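PDB 6VZZ: BamaA.19900.a from Balamuthia mandrillaris, which binds beta-D-glucopyranose and, as a glucokinase of the actin-like ATPase clan, probably transfers a phosphate from ATP to the sugar. Local coordinates for residues V41-G45 against T46-L50; D146-G149 against T150-V154; S156-S160 against D161-Q165; V179-P183 against D184-V188. All coordinates share one frame; numbering follows the deposited sequence.

Contact 1 (V41-G45 against T46-L50); sequences VDIGG and TNTRL
Gly44, Gly45 and Thr46 form the loop of a beta hairpin between strands 37-43 and 47-54, which run antiparallel, with Asp42 facing Arg49 as a hydrogen-bonded pair. Asp42 N donates to Arg49 O at 2.9 Å, and Arg49 N returns the bond to Asp42 O at 3.0 Å. Two residues nearer the bend, Gly44 N reaches Asn47 O at 2.8 Å along a more bent path, with 141° at the hydrogen. This glycine-rich turn matches the phosphate-1 motif of sugar kinases in the clan, the segment that in relatives meets the nucleotide phosphates; here it also lies close to the bound glucose. On the sheet face that carries Val41, Ile43, Thr48 and Leu50, CG2 of Val41 lies 4.0 Å from CD1 of Leu50. A chi1 of -173° sets the other methyl of Val41, CG1, opposite the backbone N, and it meets Thr48 CG2 at 3.9 Å. Leu75 and Phe78 of helix 72-90 pack over Thr48. The Thr48 hydroxyl lies alongside Ile43, OG1 being 3.6 Å from CG2, and also donates to a water that hydrogen-bonds Gly44 O. On the opposite face, with Asp42 and Arg49, a second water sits in the plane of the Arg49 guanidinium, at its edge, accepting from NH1 at 3.1 Å. The same water meets Asn47 O and, weakly, Asp42 OD2; the Asp42 carboxylate is also held by Asn381 and weakly by Asn379.

Contact 2 (D146-G149 against T150-V154); sequences DLEG and TCYGV. With BGC (beta-D-glucopyranose), chain B.
The Tyr152 ring has Gly149 CA at its edge, close to its plane, while Glu148 O approaches obliquely to within 3.1 Å of ring atom CD2. Glu148 lies alongside, its side chain running the same way as the tyrosine's, with the carboxylate plane turned 28° from the ring. Its CG makes the touch, 3.7 Å from Tyr152 CE2. Extension of the Glu148 chain, with CG anti to the backbone N (chi1 172°), carries the carboxylate on beside the ring, and OE1 accepts a hydrogen bond from Asn145 N. The third flat group, the carboxylate of Asp146, grips glucose with both oxygens: the sugar O4 donates to OD1 and O6 to OD2, each at 2.5 Å. Both are very short as modelled, and at this resolution the exact lengths carry little weight. A chi1 of 57° sets Asp146 CG between the backbone N and the carbonyl carbon and turns the carboxylate to the sugar. All this happens at the start of helix 146-159, just after strand 141-145, where sugar kinases of this family place an aspartate thought to act as the base on the 6-hydroxyl; Asp146 fits that role. Asn145, Glu218, His221, Glu258 and Thr115 also bond the sugar. The turns behind are tied by regular i to i+4 bonds, among them Thr150 N to Asp146 O at 2.9 Å and Cys151 N to Leu147 O at 3.0 Å. On the flank toward strand 186-191, Leu147 and Thr150 lie side by side, CD1 4.0 Å from OG1, and the Thr150 hydroxyl bonds Asn381 OD1.

Contact 3 (S156-S160 against D161-Q165); sequences SMNAS and DALDQ
Leu163 folds back under the last turn of helix 146-159, its side chain lying across that of Asn158 at a slant. CD1 does most of the touching, 3.5 Å from Asn158 OD1 and 3.8 Å from Asn158 CB, while CD2 turns to the neighbouring residue and rests 4.1 Å from Met157 CB. With CG anti to the backbone N (chi1 -170°), Asn158 turns OD1 to Leu181 N, which donates to it, leaving the leucine methyl as an apolar neighbour of an oxygen already engaged. Met157 meets the loop with its CB alone, which also lies 4.5 Å from Ala162 CB; the rest of its extended chain leads off to Leu380 and His383 of helix 380-389. Ser160 bends its hydroxyl back along the helix, OG donating to Ser156 O at 3.0 Å. Past Ser160 the chain reverses: Ala162 N reaches Met157 O at 2.9 Å in a fairly straight bond (161°), and Asp161 N meets Asn158 O at 3.1 Å from above the carbonyl plane. With Asp161 at positive phi as the C-prime residue, these two, the 6-to-1 and the 5-to-2 bond respectively, make the Schellman motif that ends a helix.

Contact 4 (V179-P183 against D184-V188); sequences VTLQP and DHYLV. With CA (calcium ion), chain E.
The backbone makes an inverse gamma turn centred on Pro183, closed by a weak bond from Asp184 N to Gln182 O of 2.9 Å, before the chain enters strand 186-191. That fold returns the Tyr186 ring alongside Leu181 and Gln182. Leu181 CD2 sits over the centre of one ring face, 3.7 Å from the centroid and 10° off the normal, a CH-pi contact in which the leucine and the tyrosine run antiparallel as they pass. At the ring edge, in its plane, Gln182 O comes to 3.3 Å from Tyr186 CE2. The phenol oxygen takes a nearly straight bond from Gln182 N at 2.9 Å (162° at the hydrogen), with Gln182 CB and CG packed beside it, a bond that ties the phenol to the backbone where the turn begins. Next after Pro183, Asp184 has CG anti to its carbonyl carbon (chi1 -65°), which brings OD1 beside Pro183 O. Both bind a calcium ion, Pro183 O at 2.5 Å and Asp184 OD1 at 2.7 Å. The other carboxylate oxygen, OD2, forms a salt bridge with Arg330. Shared between the metal and an arginine, the Asp184 carboxylate is probably held in its charged form, and the calcium shell as modelled, two protein oxygens and two waters, is consistent with a weakly held ion.

Overall arrangement
Contact 2 is the buried one, contacts 1 and 4 are partly buried and contact 3 lies at the surface. Contacts 2 and 3 share helix 146-159, its first turns and its C-terminal end, and contact 4 packs against both: Val188 on Leu147, Thr150 and Cys151, Leu181 on Val154 and Leu163. Contact 1 lies in the five-stranded sheet, its centre about 14 Å from that of contact 2, without touching it. Chemistry follows place: contact 1 is strand pairing with waters by the glycine turn, contact 2 couples helix bonds to the sugar, contact 3 is a helix-ending backbone motif, and contact 4 combines a CH-pi contact with a calcium site at its turn.

Contact 1 (V41-G45 against T46-L50)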
loop_
_atom_site.group_PDB
_atom_site.type_symbol
_atom_site.label_atom_id
_atom_site.label_comp_id
_atom_site.label_asym_id
_atom_site.label_seq_id
_atom_site.Cartn_x
_atom_site.Cartn_y
_atom_site.Cartn_z
ATOM N N VAL A 41 -0.493 -16.460 20.719
ATOM C CA VAL A 41 -1.742 -16.967 20.163
ATOM C C VAL A 41 -1.844 -16.567 18.699
ATOM O O VAL A 41 -1.588 -15.410 18.344
ATOM C CB VAL A 41 -2.976 -16.457 20.932
ATOM C CG1 VAL A 41 -4.240 -17.152 20.423
ATOM C CG2 VAL A 41 -2.800 -16.693 22.405
ATOM N N ASP A 42 -2.230 -17.528 17.857
ATOM C CA ASP A 42 -2.508 -17.322 16.438
ATOM C C ASP A 42 -4.005 -17.547 16.246
ATOM O O ASP A 42 -4.466 -18.691 16.189
ATOM C CB ASP A 42 -1.676 -18.279 15.586
ATOM C CG ASP A 42 -2.047 -18.234 14.103
ATOM O OD1 ASP A 42 -2.734 -17.284 13.666
ATOM O OD2 ASP A 42 -1.636 -19.157 13.363
ATOM N N ILE A 43 -4.770 -16.463 16.166
ATOM C CA ILE A 43 -6.214 -16.548 15.967
ATOM C C ILE A 43 -6.469 -16.428 14.471
ATOM O O ILE A 43 -6.433 -15.331 13.905
ATOM C CB ILE A 43 -6.966 -15.476 16.753
ATOM C CG1 ILE A 43 -6.715 -15.630 18.251
ATOM C CG2 ILE A 43 -8.447 -15.568 16.450
ATOM C CD1 ILE A 43 -7.344 -14.519 19.093
ATOM N N GLY A 44 -6.712 -17.568 13.816
ATOM C CA GLY A 44 -7.074 -17.563 12.414
ATOM C C GLY A 44 -8.577 -17.515 12.215
ATOM O O GLY A 44 -9.367 -17.594 13.151
ATOM N N GLY A 45 -8.978 -17.382 10.954
ATOM C CA GLY A 45 -10.396 -17.331 10.650
ATOM C C GLY A 45 -11.115 -18.643 10.869
ATOM O O GLY A 45 -12.342 -18.645 11.000
ATOM N N THR A 46 -10.381 -19.755 10.908
ATOM C CA THR A 46 -10.940 -21.081 11.138
ATOM C C THR A 46 -10.376 -21.758 12.377
ATOM O O THR A 46 -11.122 -22.432 13.095
ATOM C CB THR A 46 -10.700 -21.981 9.907
ATOM O OG1 THR A 46 -11.457 -21.489 8.798
ATOM C CG2 THR A 46 -11.114 -23.417 10.174
ATOM N N ASN A 47 -9.079 -21.585 12.656
ATOM C CA ASN A 47 -8.401 -22.275 13.746
ATOM C C ASN A 47 -7.596 -21.300 14.584
ATOM O O ASN A 47 -7.043 -20.320 14.076
ATOM C CB ASN A 47 -7.448 -23.357 13.243
ATOM C CG ASN A 47 -8.046 -24.180 12.147
ATOM O OD1 ASN A 47 -9.045 -24.869 12.353
ATOM N ND2 ASN A 47 -7.445 -24.118 10.964
ATOM N N THR A 48 -7.511 -21.609 15.873
ATOM C CA THR A 48 -6.707 -20.859 16.819
ATOM C C THR A 48 -5.690 -21.793 17.456
ATOM O O THR A 48 -6.011 -22.930 17.812
ATOM C CB THR A 48 -7.592 -20.202 17.883
ATOM O OG1 THR A 48 -8.197 -19.027 17.327
ATOM C CG2 THR A 48 -6.790 -19.820 19.116
ATOM N N ARG A 49 -4.457 -21.312 17.570
ATOM C CA ARG A 49 -3.374 -22.052 18.193
ATOM C C ARG A 49 -2.796 -21.219 19.324
ATOM O O ARG A 49 -2.775 -19.985 19.258
ATOM C CB ARG A 49 -2.289 -22.390 17.179
ATOM C CG ARG A 49 -2.768 -23.316 16.083
ATOM C CD ARG A 49 -1.741 -23.449 14.973
ATOM N NE ARG A 49 -1.963 -24.655 14.173
ATOM C CZ ARG A 49 -2.819 -24.735 13.153
ATOM N NH1 ARG A 49 -3.540 -23.677 12.802
ATOM N NH2 ARG A 49 -2.955 -25.875 12.489
ATOM N N LEU A 50 -2.342 -21.899 20.374
ATOM C CA LEU A 50 -1.761 -21.235 21.529
ATOM C C LEU A 50 -0.443 -21.911 21.847
ATOM O O LEU A 50 -0.328 -23.136 21.740
ATOM C CB LEU A 50 -2.703 -21.277 22.745
ATOM C CG LEU A 50 -2.330 -20.424 23.961
ATOM C CD1 LEU A 50 -3.564 -19.886 24.640
ATOM C CD2 LEU A 50 -1.496 -21.209 24.949
HETATM O O HOH W 1 -4.364 -20.772 13.513
HETATM O O HOH W 2 -10.033 -19.651 15.222
#

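Contact 2 (D146-G149 against T150-V154)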
loop_
_atom_site.group_PDB
_atom_site.type_symbol
_atom_site.label_atom_id
_atom_site.label_comp_id
_atom_site.label_asym_id
_atom_site.label_seq_id
_atom_site.Cartn_x
_atom_site.Cartn_y
_atom_site.Cartn_z
ATOM N N ASP A 146 -2.465 -10.911 12.435
ATOM C CA ASP A 146 -1.776 -12.178 12.201
ATOM C C ASP A 146 -0.631 -12.023 11.201
ATOM O O ASP A 146 0.469 -12.544 11.431
ATOM C CB ASP A 146 -2.762 -13.262 11.757
ATOM C CG ASP A 146 -3.551 -12.888 10.505
ATOM O OD1 ASP A 146 -3.649 -11.685 10.169
ATOM O OD2 ASP A 146 -4.102 -13.815 9.860
ATOM N N LEU A 147 -0.848 -11.300 10.097
ATOM C CA LEU A 147 0.257 -11.091 9.159
ATOM C C LEU A 147 1.319 -10.172 9.744
ATOM O O LEU A 147 2.510 -10.331 9.448
ATOM C CB LEU A 147 -0.253 -10.536 7.831
ATOM C CG LEU A 147 -0.413 -11.578 6.720
ATOM C CD1 LEU A 147 0.940 -12.066 6.245
ATOM C CD2 LEU A 147 -1.252 -12.745 7.203
ATOM N N GLU A 148 0.906 -9.202 10.561
ATOM C CA GLU A 148 1.871 -8.450 11.347
ATOM C C GLU A 148 2.713 -9.391 12.208
ATOM O O GLU A 148 3.930 -9.210 12.337
ATOM C CB GLU A 148 1.125 -7.416 12.194
ATOM C CG GLU A 148 1.963 -6.677 13.221
ATOM C CD GLU A 148 1.171 -5.596 13.946
ATOM O OE1 GLU A 148 -0.083 -5.605 13.864
ATOM O OE2 GLU A 148 1.805 -4.731 14.598
ATOM N N GLY A 149 2.088 -10.425 12.777
ATOM C CA GLY A 149 2.854 -11.423 13.506
ATOM C C GLY A 149 3.790 -12.219 12.610
ATOM O O GLY A 149 4.914 -12.550 13.007
ATOM N N THR A 150 3.337 -12.544 11.394
ATOM C CA THR A 150 4.196 -13.240 10.440
ATOM C C THR A 150 5.471 -12.451 10.187
ATOM O O THR A 150 6.577 -13.007 10.195
ATOM C CB THR A 150 3.451 -13.465 9.121
ATOM O OG1 THR A 150 2.268 -14.244 9.352
ATOM C CG2 THR A 150 4.341 -14.179 8.121
ATOM N N CYS A 151 5.335 -11.141 9.978
ATOM C CA CYS A 151 6.508 -10.327 9.693
ATOM C C CYS A 151 7.501 -10.352 10.850
ATOM O O CYS A 151 8.713 -10.485 10.626
ATOM C CB CYS A 151 6.080 -8.904 9.353
ATOM S SG CYS A 151 5.112 -8.854 7.829
ATOM N N TYR A 152 7.019 -10.240 12.093
ATOM C CA TYR A 152 7.947 -10.312 13.217
ATOM C C TYR A 152 8.633 -11.669 13.264
ATOM O O TYR A 152 9.829 -11.760 13.572
ATOM C CB TYR A 152 7.227 -10.023 14.533
ATOM C CG TYR A 152 6.890 -8.569 14.717
ATOM C CD1 TYR A 152 7.897 -7.622 14.905
ATOM C CD2 TYR A 152 5.572 -8.134 14.699
ATOM C CE1 TYR A 152 7.595 -6.281 15.077
ATOM C CE2 TYR A 152 5.259 -6.795 14.857
ATOM C CZ TYR A 152 6.273 -5.877 15.049
ATOM O OH TYR A 152 5.963 -4.551 15.212
ATOM N N GLY A 153 7.899 -12.730 12.935
ATOM C CA GLY A 153 8.525 -14.034 12.830
ATOM C C GLY A 153 9.592 -14.073 11.754
ATOM O O GLY A 153 10.697 -14.579 11.976
ATOM N N VAL A 154 9.269 -13.542 10.569
ATOM C CA VAL A 154 10.234 -13.494 9.474
ATOM C C VAL A 154 11.448 -12.677 9.882
ATOM O O VAL A 154 12.594 -13.119 9.732
ATOM C CB VAL A 154 9.586 -12.923 8.203
ATOM C CG1 VAL A 154 10.647 -12.670 7.150
ATOM C CG2 VAL A 154 8.523 -13.860 7.679
HETATM C C2 BGC B . -8.314 -10.170 7.477
HETATM C C3 BGC B . -6.857 -9.845 7.767
HETATM C C4 BGC B . -6.060 -11.131 7.948
HETATM C C5 BGC B . -6.265 -12.028 6.733
HETATM C C6 BGC B . -5.552 -13.356 6.822
HETATM C C1 BGC B . -8.383 -11.101 6.276
HETATM O O1 BGC B . -9.690 -11.363 5.916
HETATM O O2 BGC B . -9.043 -8.976 7.224
HETATM O O3 BGC B . -6.751 -9.018 8.917
HETATM O O4 BGC B . -4.676 -10.834 8.060
HETATM O O5 BGC B . -7.666 -12.295 6.579
HETATM O O6 BGC B . -5.778 -13.985 8.067
#

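Contact 3 (S156-S160 against D161-Q165)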
loop_
_atom_site.group_PDB
_atom_site.type_symbol
_atom_site.label_atom_id
_atom_site.label_comp_id
_atom_site.label_asym_id
_atom_site.label_seq_id
_atom_site.Cartn_x
_atom_site.Cartn_y
_atom_site.Cartn_z
ATOM N N SER A 156 12.548 -11.944 12.819
ATOM C CA SER A 156 13.293 -12.668 13.840
ATOM C C SER A 156 14.186 -13.740 13.220
ATOM O O SER A 156 15.357 -13.878 13.594
ATOM C CB SER A 156 12.312 -13.278 14.837
ATOM O OG SER A 156 12.976 -14.182 15.687
ATOM N N MET A 157 13.661 -14.496 12.254
ATOM C CA MET A 157 14.459 -15.550 11.641
ATOM C C MET A 157 15.522 -14.984 10.715
ATOM O O MET A 157 16.600 -15.576 10.577
ATOM C CB MET A 157 13.560 -16.519 10.884
ATOM C CG MET A 157 12.614 -17.251 11.782
ATOM S SD MET A 157 12.018 -18.752 11.026
ATOM C CE MET A 157 11.258 -19.522 12.463
ATOM N N ASN A 158 15.242 -13.849 10.074
ATOM C CA ASN A 158 16.269 -13.211 9.265
ATOM C C ASN A 158 17.423 -12.733 10.135
ATOM O O ASN A 158 18.585 -12.812 9.728
ATOM C CB ASN A 158 15.673 -12.051 8.479
ATOM C CG ASN A 158 16.626 -11.515 7.442
ATOM O OD1 ASN A 158 16.808 -12.123 6.390
ATOM N ND2 ASN A 158 17.239 -10.372 7.724
ATOM N N ALA A 159 17.121 -12.268 11.349
ATOM C CA ALA A 159 18.160 -11.752 12.237
ATOM C C ALA A 159 19.106 -12.847 12.718
ATOM O O ALA A 159 20.288 -12.576 12.959
ATOM C CB ALA A 159 17.523 -11.038 13.429
ATOM N N SER A 160 18.621 -14.078 12.878
ATOM C CA SER A 160 19.479 -15.194 13.257
ATOM C C SER A 160 19.874 -16.046 12.058
ATOM O O SER A 160 20.268 -17.205 12.235
ATOM C CB SER A 160 18.805 -16.051 14.333
ATOM O OG SER A 160 17.393 -16.052 14.185
ATOM N N ASP A 161 19.769 -15.492 10.844
ATOM C CA ASP A 161 20.252 -16.126 9.614
ATOM C C ASP A 161 19.658 -17.524 9.426
ATOM O O ASP A 161 20.351 -18.485 9.080
ATOM C CB ASP A 161 21.782 -16.166 9.591
ATOM C CG ASP A 161 22.390 -14.938 8.924
ATOM O OD1 ASP A 161 21.847 -14.501 7.885
ATOM O OD2 ASP A 161 23.415 -14.413 9.425
ATOM N N ALA A 162 18.345 -17.625 9.635
ATOM C CA ALA A 162 17.652 -18.906 9.632
ATOM C C ALA A 162 16.498 -18.986 8.642
ATOM O O ALA A 162 15.810 -20.014 8.608
ATOM C CB ALA A 162 17.125 -19.228 11.037
ATOM N N LEU A 163 16.259 -17.945 7.838
ATOM C CA LEU A 163 15.137 -17.989 6.906
ATOM C C LEU A 163 15.292 -19.111 5.891
ATOM O O LEU A 163 14.288 -19.618 5.378
ATOM C CB LEU A 163 14.984 -16.656 6.177
ATOM C CG LEU A 163 14.082 -15.586 6.777
ATOM C CD1 LEU A 163 14.120 -14.365 5.895
ATOM C CD2 LEU A 163 12.656 -16.092 6.920
ATOM N N ASP A 164 16.530 -19.511 5.584
ATOM C CA ASP A 164 16.741 -20.565 4.599
ATOM C C ASP A 164 16.285 -21.929 5.097
ATOM O O ASP A 164 16.240 -22.879 4.307
ATOM C CB ASP A 164 18.217 -20.619 4.185
ATOM C CG ASP A 164 19.132 -21.043 5.329
ATOM O OD1 ASP A 164 18.865 -20.677 6.502
ATOM O OD2 ASP A 164 20.125 -21.749 5.050
ATOM N N GLN A 165 15.938 -22.042 6.379
ATOM C CA GLN A 165 15.412 -23.286 6.923
ATOM C C GLN A 165 13.949 -23.515 6.565
ATOM O O GLN A 165 13.467 -24.647 6.681
ATOM C CB GLN A 165 15.579 -23.303 8.446
ATOM C CG GLN A 165 17.031 -23.388 8.912
ATOM C CD GLN A 165 17.169 -23.282 10.422
ATOM O OE1 GLN A 165 16.173 -23.191 11.146
ATOM N NE2 GLN A 165 18.409 -23.290 10.905
#

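Contact 4 (V179-P183 against D184-V188)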
loop_
_atom_site.group_PDB
_atom_site.type_symbol
_atom_site.label_atom_id
_atom_site.label_comp_id
_atom_site.label_asym_id
_atom_site.label_seq_id
_atom_site.Cartn_x
_atom_site.Cartn_y
_atom_site.Cartn_z
ATOM N N VAL A 179 18.534 -17.812 1.395
ATOM C CA VAL A 179 17.495 -16.817 1.637
ATOM C C VAL A 179 17.906 -15.921 2.801
ATOM O O VAL A 179 18.181 -16.394 3.908
ATOM C CB VAL A 179 16.137 -17.480 1.891
ATOM C CG1 VAL A 179 15.082 -16.419 2.180
ATOM C CG2 VAL A 179 15.721 -18.305 0.678
ATOM N N THR A 180 17.968 -14.619 2.536
ATOM C CA THR A 180 18.280 -13.589 3.513
ATOM C C THR A 180 17.643 -12.302 3.007
ATOM O O THR A 180 17.498 -12.108 1.797
ATOM C CB THR A 180 19.799 -13.433 3.698
ATOM O OG1 THR A 180 20.077 -12.829 4.968
ATOM C CG2 THR A 180 20.386 -12.568 2.600
ATOM N N LEU A 181 17.233 -11.432 3.922
ATOM C CA LEU A 181 16.510 -10.220 3.546
ATOM C C LEU A 181 17.446 -9.018 3.571
ATOM O O LEU A 181 18.181 -8.815 4.545
ATOM C CB LEU A 181 15.317 -9.983 4.469
ATOM C CG LEU A 181 14.230 -11.053 4.390
ATOM C CD1 LEU A 181 13.021 -10.629 5.189
ATOM C CD2 LEU A 181 13.838 -11.315 2.960
ATOM N N GLN A 182 17.430 -8.240 2.495
ATOM C CA GLN A 182 18.253 -7.044 2.403
ATOM C C GLN A 182 17.560 -5.891 3.124
ATOM O O GLN A 182 16.406 -6.001 3.545
ATOM C CB GLN A 182 18.522 -6.717 0.934
ATOM C CG GLN A 182 19.295 -7.799 0.180
ATOM C CD GLN A 182 20.656 -8.113 0.804
ATOM O OE1 GLN A 182 21.395 -7.214 1.232
ATOM N NE2 GLN A 182 20.988 -9.404 0.864
ATOM N N PRO A 183 18.249 -4.770 3.323
ATOM C CA PRO A 183 17.546 -3.637 3.971
ATOM C C PRO A 183 16.730 -2.822 2.972
ATOM O O PRO A 183 17.013 -1.658 2.652
ATOM C CB PRO A 183 18.701 -2.835 4.590
ATOM C CG PRO A 183 19.931 -3.671 4.441
ATOM C CD PRO A 183 19.700 -4.541 3.256
ATOM N N ASP A 184 15.687 -3.458 2.451
ATOM C CA ASP A 184 14.702 -2.827 1.582
ATOM C C ASP A 184 13.335 -3.298 2.062
ATOM O O ASP A 184 13.229 -3.921 3.121
ATOM C CB ASP A 184 14.990 -3.152 0.110
ATOM C CG ASP A 184 16.313 -2.563 -0.368
ATOM O OD1 ASP A 184 16.588 -1.368 -0.090
ATOM O OD2 ASP A 184 17.094 -3.293 -1.014
ATOM N N HIS A 185 12.271 -2.980 1.323
ATOM C CA HIS A 185 10.948 -3.427 1.733
ATOM C C HIS A 185 10.665 -4.798 1.159
ATOM O O HIS A 185 11.103 -5.129 0.057
ATOM C CB HIS A 185 9.846 -2.474 1.282
ATOM C CG HIS A 185 10.168 -1.035 1.503
ATOM N ND1 HIS A 185 10.648 -0.555 2.702
ATOM C CD2 HIS A 185 10.075 0.031 0.678
ATOM C CE1 HIS A 185 10.841 0.747 2.606
ATOM N NE2 HIS A 185 10.511 1.125 1.385
ATOM N N TYR A 186 9.895 -5.585 1.904
ATOM C CA TYR A 186 9.459 -6.894 1.444
ATOM C C TYR A 186 7.972 -7.034 1.719
ATOM O O TYR A 186 7.499 -6.678 2.804
ATOM C CB TYR A 186 10.254 -8.018 2.115
ATOM C CG TYR A 186 11.688 -8.104 1.631
ATOM C CD1 TYR A 186 12.029 -8.916 0.559
ATOM C CD2 TYR A 186 12.700 -7.354 2.233
ATOM C CE1 TYR A 186 13.331 -8.994 0.098
ATOM C CE2 TYR A 186 14.011 -7.426 1.780
ATOM C CZ TYR A 186 14.315 -8.254 0.708
ATOM O OH TYR A 186 15.605 -8.341 0.244
ATOM N N LEU A 187 7.239 -7.511 0.719
ATOM C CA LEU A 187 5.818 -7.793 0.848
ATOM C C LEU A 187 5.636 -9.226 1.330
ATOM O O LEU A 187 6.289 -10.146 0.831
ATOM C CB LEU A 187 5.122 -7.581 -0.500
ATOM C CG LEU A 187 3.617 -7.780 -0.660
ATOM C CD1 LEU A 187 2.832 -6.770 0.147
ATOM C CD2 LEU A 187 3.232 -7.684 -2.129
ATOM N N VAL A 188 4.767 -9.419 2.318
ATOM C CA VAL A 188 4.442 -10.752 2.820
ATOM C C VAL A 188 2.964 -11.019 2.565
ATOM O O VAL A 188 2.111 -10.194 2.915
ATOM C CB VAL A 188 4.775 -10.904 4.316
ATOM C CG1 VAL A 188 4.369 -12.283 4.806
ATOM C CG2 VAL A 188 6.253 -10.646 4.567
HETATM CA CA CA E . 17.227 0.579 1.651
HETATM O O HOH W 3 17.267 2.092 4.026
HETATM O O HOH W 4 17.430 1.452 -0.510
#